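Argininosuccinate lyase (Chelativorans sp., PDB 6RXA) is an EDDS lyase of the aspartase/fumarase superfamily, a C-N lyase that probably splits fumarate from amino-acid adducts by elimination. Local coordinates at residues Asn113-Leu124 with Gly231-His241; Gly304-Ser312 with Arg324-Ile332. The protein carries 2 engineered substitutions. One frame throughout, in Å; residues are numbered along the deposited sequence. Where two conformers were deposited one is given.

Contact 1 of 2, residues Asn113-Leu124 with Gly231-His241; sequences NDLANAGKRMFL and GVAGWDHVAEH. With FMT (formic acid), chain C.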
loop_
_atom_site.group_PDB
_atom_site.type_symbol
_atom_site.label_atom_id
_atom_site.label_comp_id
_atom_site.label_asym_id
_atom_site.label_seq_id
_atom_site.Cartn_x
_atom_site.Cartn_y
_atom_site.Cartn_z
ATOM N N ASN A 113 -18.649 -3.349 22.325
ATOM C CA ASN A 113 -17.634 -2.459 21.771
ATOM C C ASN A 113 -16.385 -2.409 22.640
ATOM O O ASN A 113 -15.266 -2.510 22.120
ATOM C CB ASN A 113 -18.201 -1.051 21.561
ATOM C CG ASN A 113 -19.342 -1.024 20.560
ATOM O OD1 ASN A 113 -19.550 -1.974 19.799
ATOM N ND2 ASN A 113 -20.096 0.068 20.559
ATOM N N ASP A 114 -16.542 -2.210 23.961
ATOM C CA ASP A 114 -15.357 -2.203 24.822
ATOM C C ASP A 114 -14.813 -3.609 25.042
ATOM O O ASP A 114 -13.591 -3.791 25.109
ATOM C CB ASP A 114 -15.550 -1.372 26.096
ATOM C CG ASP A 114 -16.616 -1.880 27.033
ATOM O OD1 ASP A 114 -17.541 -2.608 26.620
ATOM O OD2 ASP A 114 -16.538 -1.472 28.224
ATOM N N LEU A 115 -15.695 -4.610 25.093
ATOM C CA LEU A 115 -15.262 -6.003 25.143
ATOM C C LEU A 115 -14.367 -6.339 23.954
ATOM O O LEU A 115 -13.282 -6.916 24.118
ATOM C CB LEU A 115 -16.487 -6.927 25.150
ATOM C CG LEU A 115 -16.221 -8.417 24.904
ATOM C CD1 LEU A 115 -15.462 -9.029 26.072
ATOM C CD2 LEU A 115 -17.530 -9.167 24.678
ATOM N N ALA A 116 -14.817 -5.998 22.746
ATOM C CA ALA A 116 -14.063 -6.326 21.539
ATOM C C ALA A 116 -12.705 -5.641 21.541
ATOM O O ALA A 116 -11.689 -6.268 21.232
ATOM C CB ALA A 116 -14.861 -5.938 20.293
ATOM N N ASN A 117 -12.670 -4.347 21.872
ATOM C CA ASN A 117 -11.402 -3.621 21.859
ATOM C C ASN A 117 -10.441 -4.224 22.876
ATOM O O ASN A 117 -9.252 -4.419 22.581
ATOM C CB ASN A 117 -11.648 -2.136 22.149
ATOM C CG ASN A 117 -10.488 -1.234 21.718
ATOM O OD1 ASN A 117 -9.510 -1.052 22.449
ATOM N ND2 ASN A 117 -10.628 -0.607 20.550
ATOM N N ALA A 118 -10.946 -4.553 24.070
ATOM C CA ALA A 118 -10.106 -5.122 25.122
ATOM C C ALA A 118 -9.612 -6.517 24.762
ATOM O O ALA A 118 -8.436 -6.840 24.988
ATOM C CB ALA A 118 -10.865 -5.162 26.451
ATOM N N GLY A 119 -10.490 -7.377 24.237
ATOM C CA GLY A 119 -10.060 -8.721 23.887
ATOM C C GLY A 119 -9.006 -8.723 22.795
ATOM O O GLY A 119 -8.046 -9.496 22.844
ATOM N N LYS A 120 -9.182 -7.869 21.787
ATOM C CA LYS A 120 -8.176 -7.743 20.731
ATOM C C LYS A 120 -6.844 -7.285 21.306
ATOM O O LYS A 120 -5.783 -7.795 20.927
ATOM C CB LYS A 120 -8.636 -6.752 19.656
ATOM C CG LYS A 120 -7.630 -6.506 18.484
ATOM C CD LYS A 120 -7.636 -7.678 17.485
ATOM C CE LYS A 120 -6.541 -7.606 16.421
ATOM N NZ LYS A 120 -6.782 -6.511 15.448
ATOM N N ARG A 121 -6.881 -6.339 22.249
ATOM C CA ARG A 121 -5.654 -5.881 22.891
ATOM C C ARG A 121 -4.976 -7.008 23.671
ATOM O O ARG A 121 -3.746 -7.131 23.650
ATOM C CB ARG A 121 -5.945 -4.695 23.816
ATOM C CG ARG A 121 -6.174 -3.358 23.120
ATOM C CD ARG A 121 -6.718 -2.339 24.130
ATOM N NE ARG A 121 -6.842 -1.014 23.531
ATOM C CZ ARG A 121 -5.837 -0.148 23.422
ATOM N NH1 ARG A 121 -4.638 -0.456 23.886
ATOM N NH2 ARG A 121 -6.050 1.024 22.849
ATOM N N MET A 122 -5.754 -7.837 24.380
ATOM C CA MET A 122 -5.136 -8.931 25.121
ATOM C C MET A 122 -4.501 -9.947 24.178
ATOM O O MET A 122 -3.413 -10.471 24.455
ATOM C CB MET A 122 -6.180 -9.604 26.005
ATOM C CG MET A 122 -6.683 -8.725 27.128
ATOM S SD MET A 122 -7.910 -9.559 28.164
ATOM C CE MET A 122 -6.879 -10.624 29.145
ATOM N N PHE A 123 -5.167 -10.236 23.063
ATOM C CA PHE A 123 -4.589 -11.103 22.046
ATOM C C PHE A 123 -3.307 -10.503 21.482
ATOM O O PHE A 123 -2.270 -11.172 21.449
ATOM C CB PHE A 123 -5.608 -11.340 20.927
ATOM C CG PHE A 123 -5.015 -11.946 19.694
ATOM C CD1 PHE A 123 -4.532 -13.240 19.716
ATOM C CD2 PHE A 123 -4.931 -11.216 18.525
ATOM C CE1 PHE A 123 -3.957 -13.788 18.584
ATOM C CE2 PHE A 123 -4.367 -11.772 17.383
ATOM C CZ PHE A 123 -3.888 -13.053 17.422
ATOM N N LEU A 124 -3.354 -9.238 21.043
ATOM C CA LEU A 124 -2.166 -8.610 20.468
ATOM C C LEU A 124 -1.041 -8.517 21.491
ATOM O O LEU A 124 0.138 -8.668 21.145
ATOM C CB LEU A 124 -2.478 -7.232 19.891
ATOM C CG LEU A 124 -3.419 -7.229 18.690
ATOM C CD1 LEU A 124 -3.704 -5.803 18.222
ATOM C CD2 LEU A 124 -2.873 -8.080 17.542
ATOM N N GLY A 231 -11.540 4.741 23.949
ATOM C CA GLY A 231 -11.569 3.338 24.331
ATOM C C GLY A 231 -12.173 2.430 23.271
ATOM O O GLY A 231 -11.745 1.287 23.110
ATOM N N VAL A 232 -13.189 2.915 22.547
ATOM C CA VAL A 232 -13.820 2.093 21.510
ATOM C C VAL A 232 -13.415 2.454 20.086
ATOM O O VAL A 232 -13.400 1.585 19.199
ATOM C CB VAL A 232 -15.364 2.052 21.639
ATOM C CG1 VAL A 232 -15.763 1.464 22.999
ATOM C CG2 VAL A 232 -15.993 3.431 21.398
ATOM N N ALA A 233 -13.123 3.736 19.836
ATOM C CA ALA A 233 -12.726 4.205 18.515
ATOM C C ALA A 233 -11.236 4.049 18.258
ATOM O O ALA A 233 -10.824 3.958 17.087
ATOM C CB ALA A 233 -13.110 5.681 18.348
ATOM N N GLY A 234 -10.434 3.997 19.313
ATOM C CA GLY A 234 -8.988 3.945 19.154
ATOM C C GLY A 234 -8.530 2.651 18.500
ATOM O O GLY A 234 -8.895 1.550 18.929
ATOM N N TRP A 235 -7.691 2.786 17.477
ATOM C CA TRP A 235 -7.219 1.660 16.681
ATOM C C TRP A 235 -5.779 1.885 16.242
ATOM O O TRP A 235 -5.241 1.073 15.476
ATOM C CB TRP A 235 -8.106 1.516 15.446
ATOM C CG TRP A 235 -8.243 0.126 14.876
ATOM C CD1 TRP A 235 -7.769 -0.324 13.691
ATOM C CD2 TRP A 235 -8.977 -0.956 15.453
ATOM N NE1 TRP A 235 -8.146 -1.638 13.493
ATOM C CE2 TRP A 235 -8.887 -2.048 14.566
ATOM C CE3 TRP A 235 -9.682 -1.112 16.646
ATOM C CZ2 TRP A 235 -9.464 -3.284 14.841
ATOM C CZ3 TRP A 235 -10.274 -2.334 16.911
ATOM C CH2 TRP A 235 -10.155 -3.406 16.015
ATOM N N ASP A 236 -5.137 2.970 16.690
ATOM C CA ASP A 236 -3.824 3.290 16.143
ATOM C C ASP A 236 -2.795 2.241 16.546
ATOM O O ASP A 236 -1.818 2.033 15.823
ATOM C CB ASP A 236 -3.353 4.664 16.616
ATOM C CG ASP A 236 -4.084 5.818 15.960
ATOM O OD1 ASP A 236 -5.018 5.593 15.160
ATOM O OD2 ASP A 236 -3.658 6.969 16.238
ATOM N N HIS A 237 -2.985 1.606 17.715
ATOM C CA HIS A 237 -2.102 0.533 18.165
ATOM C C HIS A 237 -2.140 -0.663 17.224
ATOM O O HIS A 237 -1.137 -1.380 17.096
ATOM C CB HIS A 237 -2.487 0.108 19.586
ATOM C CG HIS A 237 -3.914 -0.333 19.728
ATOM N ND1 HIS A 237 -4.972 0.538 19.592
ATOM C CD2 HIS A 237 -4.456 -1.545 20.005
ATOM C CE1 HIS A 237 -6.106 -0.118 19.765
ATOM N NE2 HIS A 237 -5.821 -1.382 20.034
ATOM N N VAL A 238 -3.278 -0.905 16.570
ATOM C CA VAL A 238 -3.372 -1.999 15.606
ATOM C C VAL A 238 -2.567 -1.666 14.354
ATOM O O VAL A 238 -1.792 -2.489 13.845
ATOM C CB VAL A 238 -4.851 -2.301 15.295
ATOM C CG1 VAL A 238 -4.991 -3.470 14.354
ATOM C CG2 VAL A 238 -5.618 -2.562 16.596
ATOM N N ALA A 239 -2.737 -0.443 13.844
ATOM C CA ALA A 239 -1.919 0.025 12.733
ATOM C C ALA A 239 -0.439 -0.011 13.088
ATOM O O ALA A 239 0.390 -0.436 12.271
ATOM C CB ALA A 239 -2.338 1.443 12.345
ATOM N N GLU A 240 -0.090 0.412 14.310
ATOM C CA GLU A 240 1.312 0.453 14.707
ATOM C C GLU A 240 1.904 -0.948 14.819
ATOM O O GLU A 240 3.054 -1.168 14.423
ATOM C CB GLU A 240 1.483 1.232 16.007
ATOM C CG GLU A 240 2.920 1.425 16.415
ATOM C CD GLU A 240 3.079 2.158 17.732
ATOM O OE1 GLU A 240 2.096 2.687 18.265
ATOM O OE2 GLU A 240 4.208 2.205 18.239
ATOM N N HIS A 241 1.139 -1.904 15.338
ATOM C CA HIS A 241 1.601 -3.292 15.383
ATOM C C HIS A 241 1.871 -3.819 13.975
ATOM O O HIS A 241 2.923 -4.424 13.710
ATOM C CB HIS A 241 0.547 -4.111 16.130
ATOM C CG HIS A 241 1.016 -5.452 16.578
ATOM N ND1 HIS A 241 0.386 -6.152 17.585
ATOM C CD2 HIS A 241 2.035 -6.235 16.151
ATOM C CE1 HIS A 241 1.004 -7.307 17.764
ATOM N NE2 HIS A 241 2.006 -7.384 16.905
HETATM C C FMT C . -23.173 -0.265 18.569
HETATM O O1 FMT C . -24.304 0.082 18.197
HETATM O O2 FMT C . -22.225 0.531 18.695
HETATM O O HOH W 1 -13.657 -1.228 19.746
HETATM O O HOH W 2 -7.997 -3.281 20.099
#
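Arg121 lays its guanidinium flat over His237: the planes are 20° apart, the centres are separated by 3.7 Å, and Arg121 NH2 comes within 3.3 Å of His237 CE1. The chain of Arg121 is extended from CG to NE, which carries the charged end far enough to cover the ring. His237 is sandwiched, since Val238 CG2 touches its opposite face, and a water at the ring edge links His237 NE2 to Asn117 O. One turn earlier, Asn117 reaches across with ND2, which donates to Gly234 O over 3.2 Å at 159°, in the plane of both amide and carbonyl. ND2 also donates a hydrogen bond to a second water, which in turn donates to Asn113 O and Val232 O and so ties the two helices together; Val232 O has a further donor in Arg324 NH1. The Asn117 amide is fixed from its other end, because Arg121 NE donates to Asn117 OD1 (2.9 Å), in the guanidinium plane. Arg121 NH1 is held in turn by the carbonyls of Arg192 and Ile193.

At the far end, Leu124 CD1 meets Val238 CG2 at 4.1 Å, while Leu124 CD2 lies 3.8 Å from His241 ND1, a buried nitrogen without a hydrogen-bond partner. At the near end, Val232 CG1 packs on Asn113 CB. Asn113 directs ND2 to formate O2 (2.9 Å, 172°) and also bonds Ala202 O. Thr158 of the second subunit and Lys286 and Asn288 of the third also bond the formate, probably picked up from the crystallisation liquor. Asn113 binds fumarate and succinate in this enzyme; the contact therefore ends at a ligand site built from three subunits, as is characteristic of the aspartase/fumarase superfamily.

Contact 2 of 2, residues Gly304-Ser312 with Arg324-Ile332; sequences GPLVGILTS and RVELEPRSI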
loop_
_atom_site.group_PDB
_atom_site.type_symbol
_atom_site.label_atom_id
_atom_site.label_comp_id
_atom_site.label_asym_id
_atom_site.label_seq_id
_atom_site.Cartn_x
_atom_site.Cartn_y
_atom_site.Cartn_z
ATOM N N GLY A 304 0.457 -5.965 3.581
ATOM C CA GLY A 304 -0.952 -5.995 3.292
ATOM C C GLY A 304 -1.807 -5.552 4.458
ATOM O O GLY A 304 -2.646 -4.659 4.322
ATOM N N PRO A 305 -1.639 -6.181 5.629
ATOM C CA PRO A 305 -2.407 -5.708 6.797
ATOM C C PRO A 305 -2.160 -4.245 7.099
ATOM O O PRO A 305 -3.104 -3.519 7.436
ATOM C CB PRO A 305 -1.930 -6.627 7.931
ATOM C CG PRO A 305 -1.506 -7.893 7.218
ATOM C CD PRO A 305 -0.845 -7.384 5.942
ATOM N N LEU A 306 -0.913 -3.794 6.996
ATOM C CA LEU A 306 -0.599 -2.395 7.268
ATOM C C LEU A 306 -1.445 -1.462 6.407
ATOM O O LEU A 306 -2.067 -0.518 6.912
ATOM C CB LEU A 306 0.889 -2.151 7.027
ATOM C CG LEU A 306 1.383 -0.705 7.137
ATOM C CD1 LEU A 306 1.070 -0.141 8.506
ATOM C CD2 LEU A 306 2.866 -0.648 6.808
ATOM N N VAL A 307 -1.501 -1.725 5.101
ATOM C CA VAL A 307 -2.273 -0.879 4.191
ATOM C C VAL A 307 -3.771 -1.005 4.437
ATOM O O VAL A 307 -4.493 -0.007 4.445
ATOM C CB VAL A 307 -1.880 -1.183 2.736
ATOM C CG1 VAL A 307 -2.819 -0.493 1.760
ATOM C CG2 VAL A 307 -0.430 -0.767 2.495
ATOM N N GLY A 308 -4.277 -2.221 4.625
ATOM C CA GLY A 308 -5.703 -2.375 4.865
ATOM C C GLY A 308 -6.161 -1.668 6.126
ATOM O O GLY A 308 -7.217 -1.032 6.143
ATOM N N ILE A 309 -5.384 -1.797 7.204
ATOM C CA ILE A 309 -5.746 -1.160 8.463
ATOM C C ILE A 309 -5.767 0.352 8.299
ATOM O O ILE A 309 -6.748 1.018 8.650
ATOM C CB ILE A 309 -4.787 -1.602 9.584
ATOM C CG1 ILE A 309 -4.952 -3.081 9.906
ATOM C CG2 ILE A 309 -5.054 -0.785 10.833
ATOM C CD1 ILE A 309 -3.746 -3.693 10.622
ATOM N N LEU A 310 -4.690 0.918 7.743
ATOM C CA LEU A 310 -4.631 2.370 7.573
ATOM C C LEU A 310 -5.699 2.877 6.609
ATOM O O LEU A 310 -6.276 3.950 6.830
ATOM C CB LEU A 310 -3.253 2.815 7.104
ATOM C CG LEU A 310 -2.183 2.861 8.189
ATOM C CD1 LEU A 310 -0.801 2.978 7.543
ATOM C CD2 LEU A 310 -2.404 3.970 9.196
ATOM N N THR A 311 -5.966 2.141 5.529
ATOM C CA THR A 311 -7.055 2.542 4.639
ATOM C C THR A 311 -8.366 2.630 5.412
ATOM O O THR A 311 -9.136 3.584 5.259
ATOM C CB THR A 311 -7.191 1.562 3.480
ATOM O OG1 THR A 311 -6.035 1.669 2.639
ATOM C CG2 THR A 311 -8.408 1.861 2.645
ATOM N N SER A 312 -8.645 1.620 6.240
ATOM C CA SER A 312 -9.911 1.600 6.970
ATOM C C SER A 312 -10.017 2.782 7.931
ATOM O O SER A 312 -11.102 3.354 8.093
ATOM C CB SER A 312 -10.117 0.247 7.676
ATOM O OG SER A 312 -9.360 0.110 8.861
ATOM N N ARG A 324 -13.480 -1.332 10.405
ATOM C CA ARG A 324 -12.036 -1.307 10.588
ATOM C C ARG A 324 -11.439 -2.678 10.318
ATOM O O ARG A 324 -11.980 -3.705 10.737
ATOM C CB ARG A 324 -11.712 -0.862 12.013
ATOM C CG ARG A 324 -12.084 0.603 12.283
ATOM C CD ARG A 324 -11.915 1.007 13.739
ATOM N NE ARG A 324 -12.814 0.227 14.592
ATOM C CZ ARG A 324 -12.959 0.382 15.907
ATOM N NH1 ARG A 324 -12.281 1.308 16.561
ATOM N NH2 ARG A 324 -13.793 -0.400 16.568
ATOM N N VAL A 325 -10.312 -2.686 9.624
ATOM C CA VAL A 325 -9.556 -3.901 9.331
ATOM C C VAL A 325 -8.682 -4.259 10.527
ATOM O O VAL A 325 -8.157 -3.382 11.232
ATOM C CB VAL A 325 -8.752 -3.706 8.031
ATOM C CG1 VAL A 325 -7.804 -4.860 7.754
ATOM C CG2 VAL A 325 -9.721 -3.534 6.857
ATOM N N GLU A 326 -8.544 -5.560 10.758
ATOM C CA GLU A 326 -7.865 -6.107 11.918
ATOM C C GLU A 326 -6.495 -6.656 11.531
ATOM O O GLU A 326 -6.212 -6.930 10.358
ATOM C CB GLU A 326 -8.712 -7.230 12.530
ATOM C CG GLU A 326 -10.030 -6.740 13.131
ATOM C CD GLU A 326 -11.212 -7.673 12.873
ATOM O OE1 GLU A 326 -11.321 -8.241 11.764
ATOM O OE2 GLU A 326 -12.041 -7.838 13.785
ATOM N N LEU A 327 -5.642 -6.832 12.544
ATOM C CA LEU A 327 -4.411 -7.597 12.399
ATOM C C LEU A 327 -4.705 -9.035 12.814
ATOM O O LEU A 327 -5.079 -9.285 13.966
ATOM C CB LEU A 327 -3.298 -7.028 13.270
ATOM C CG LEU A 327 -1.937 -7.713 13.135
ATOM C CD1 LEU A 327 -1.424 -7.734 11.694
ATOM C CD2 LEU A 327 -0.908 -7.026 14.067
ATOM N N GLU A 328 -4.572 -9.958 11.884
ATOM C CA GLU A 328 -5.093 -11.304 12.079
ATOM C C GLU A 328 -4.019 -12.293 12.492
ATOM O O GLU A 328 -2.827 -12.120 12.209
ATOM C CB GLU A 328 -5.760 -11.777 10.789
ATOM C CG GLU A 328 -6.829 -10.792 10.334
ATOM C CD GLU A 328 -7.943 -11.424 9.550
ATOM O OE1 GLU A 328 -8.212 -10.959 8.422
ATOM O OE2 GLU A 328 -8.552 -12.378 10.065
ATOM N N PRO A 329 -4.425 -13.364 13.165
ATOM C CA PRO A 329 -3.448 -14.350 13.641
ATOM C C PRO A 329 -2.516 -14.874 12.563
ATOM O O PRO A 329 -1.312 -15.037 12.814
ATOM C CB PRO A 329 -4.340 -15.458 14.229
ATOM C CG PRO A 329 -5.573 -14.742 14.668
ATOM C CD PRO A 329 -5.796 -13.657 13.639
ATOM N N ARG A 330 -3.031 -15.165 11.368
ATOM C CA ARG A 330 -2.179 -15.753 10.342
ATOM C C ARG A 330 -1.027 -14.827 9.967
ATOM O O ARG A 330 0.054 -15.307 9.619
ATOM C CB ARG A 330 -2.984 -16.151 9.107
ATOM C CG ARG A 330 -3.694 -15.040 8.372
ATOM C CD ARG A 330 -4.522 -15.625 7.214
ATOM N NE ARG A 330 -5.535 -16.576 7.682
ATOM C CZ ARG A 330 -5.408 -17.905 7.656
ATOM N NH1 ARG A 330 -4.311 -18.485 7.172
ATOM N NH2 ARG A 330 -6.392 -18.663 8.118
ATOM N N SER A 331 -1.229 -13.510 10.030
ATOM C CA SER A 331 -0.149 -12.582 9.719
ATOM C C SER A 331 0.951 -12.658 10.766
ATOM O O SER A 331 2.142 -12.714 10.437
ATOM C CB SER A 331 -0.722 -11.172 9.620
ATOM O OG SER A 331 0.275 -10.232 9.328
ATOM N N ILE A 332 0.576 -12.664 12.044
ATOM C CA ILE A 332 1.585 -12.773 13.084
ATOM C C ILE A 332 2.263 -14.128 13.009
ATOM O O ILE A 332 3.484 -14.240 13.168
ATOM C CB ILE A 332 0.974 -12.490 14.467
ATOM C CG1 ILE A 332 0.433 -11.060 14.496
ATOM C CG2 ILE A 332 2.019 -12.692 15.539
ATOM C CD1 ILE A 332 -0.550 -10.786 15.646
#
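Between Ser312-Arg324 and Pro305-Leu327, the extended residues 324-328 run back along helix 304-312, closest at Ile309-Val325, where the CA atoms are 4.8 Å apart, before Glu328, at the N-cap position of helix 329-348. Ser312 ties down the start of this run: its OG accepts the N-H of Val325 at 3.1 Å in a nearly straight bond (171°). The same hydroxyl donates to Ile309 O of its own helix (2.8 Å), from a position tilted off the carbonyl plane. Both bonds follow from chi1 of 77°, which sets OG between the backbone N and the carbonyl carbon. With an alanine in place of Ser312, the hydroxyl is gone and the N-H of Val325 would probably lose its acceptor, letting the start of the extended run shift on the helix.

Val325 presses both methyls into the helix where Gly308 has no side chain; CG2 lies 3.6 Å from Gly308 O, and a beta carbon on Gly308 would crowd CG1. Ile309 lies across the backbone of the extended run, its CG1 3.5 Å from Val325 O and its CD1 over the peptide leading into Leu327. Further down, Leu327 CD1 packs against Pro305 CB at 4.0 Å. The ring of Pro305 also meets helix 329-348, its CG touching Ser331 OG.

Helix 236-262 covers Ile309 and Leu327 through Ala239, Ala242 and His241. Helix 112-147 lies against Ile332 through Leu124. Phe300 of the third subunit packs on Val325 and Ser312, and Glu326 forms a salt bridge with Lys297 of that subunit, placing the extended crossing between helices 303-314 and 329-348 at a subunit interface.

The centres of contacts 1 and 2 lie about 12 Å apart, on the same side of the chain's centre, and they follow in series: 113-124 with 231-241 closes before 304-312 with 324-332 opens. Two polar links, Trp235 NE1 to Val325 O and Arg324 NH1 to Val232 O, each probably a hydrogen bond of 2.9 Å, join the turn before helix 236-262 to the extended run before helix 329-348. Arg324 also makes a cation-pi contact with Trp235. Contact 1 brings in helix 112-147, contact 2 helix 303-314. Both contacts touch the second subunit; contact 1 carries the Asn113 ligand site, and contact 2 also meets the third and fourth subunits of the tetramer.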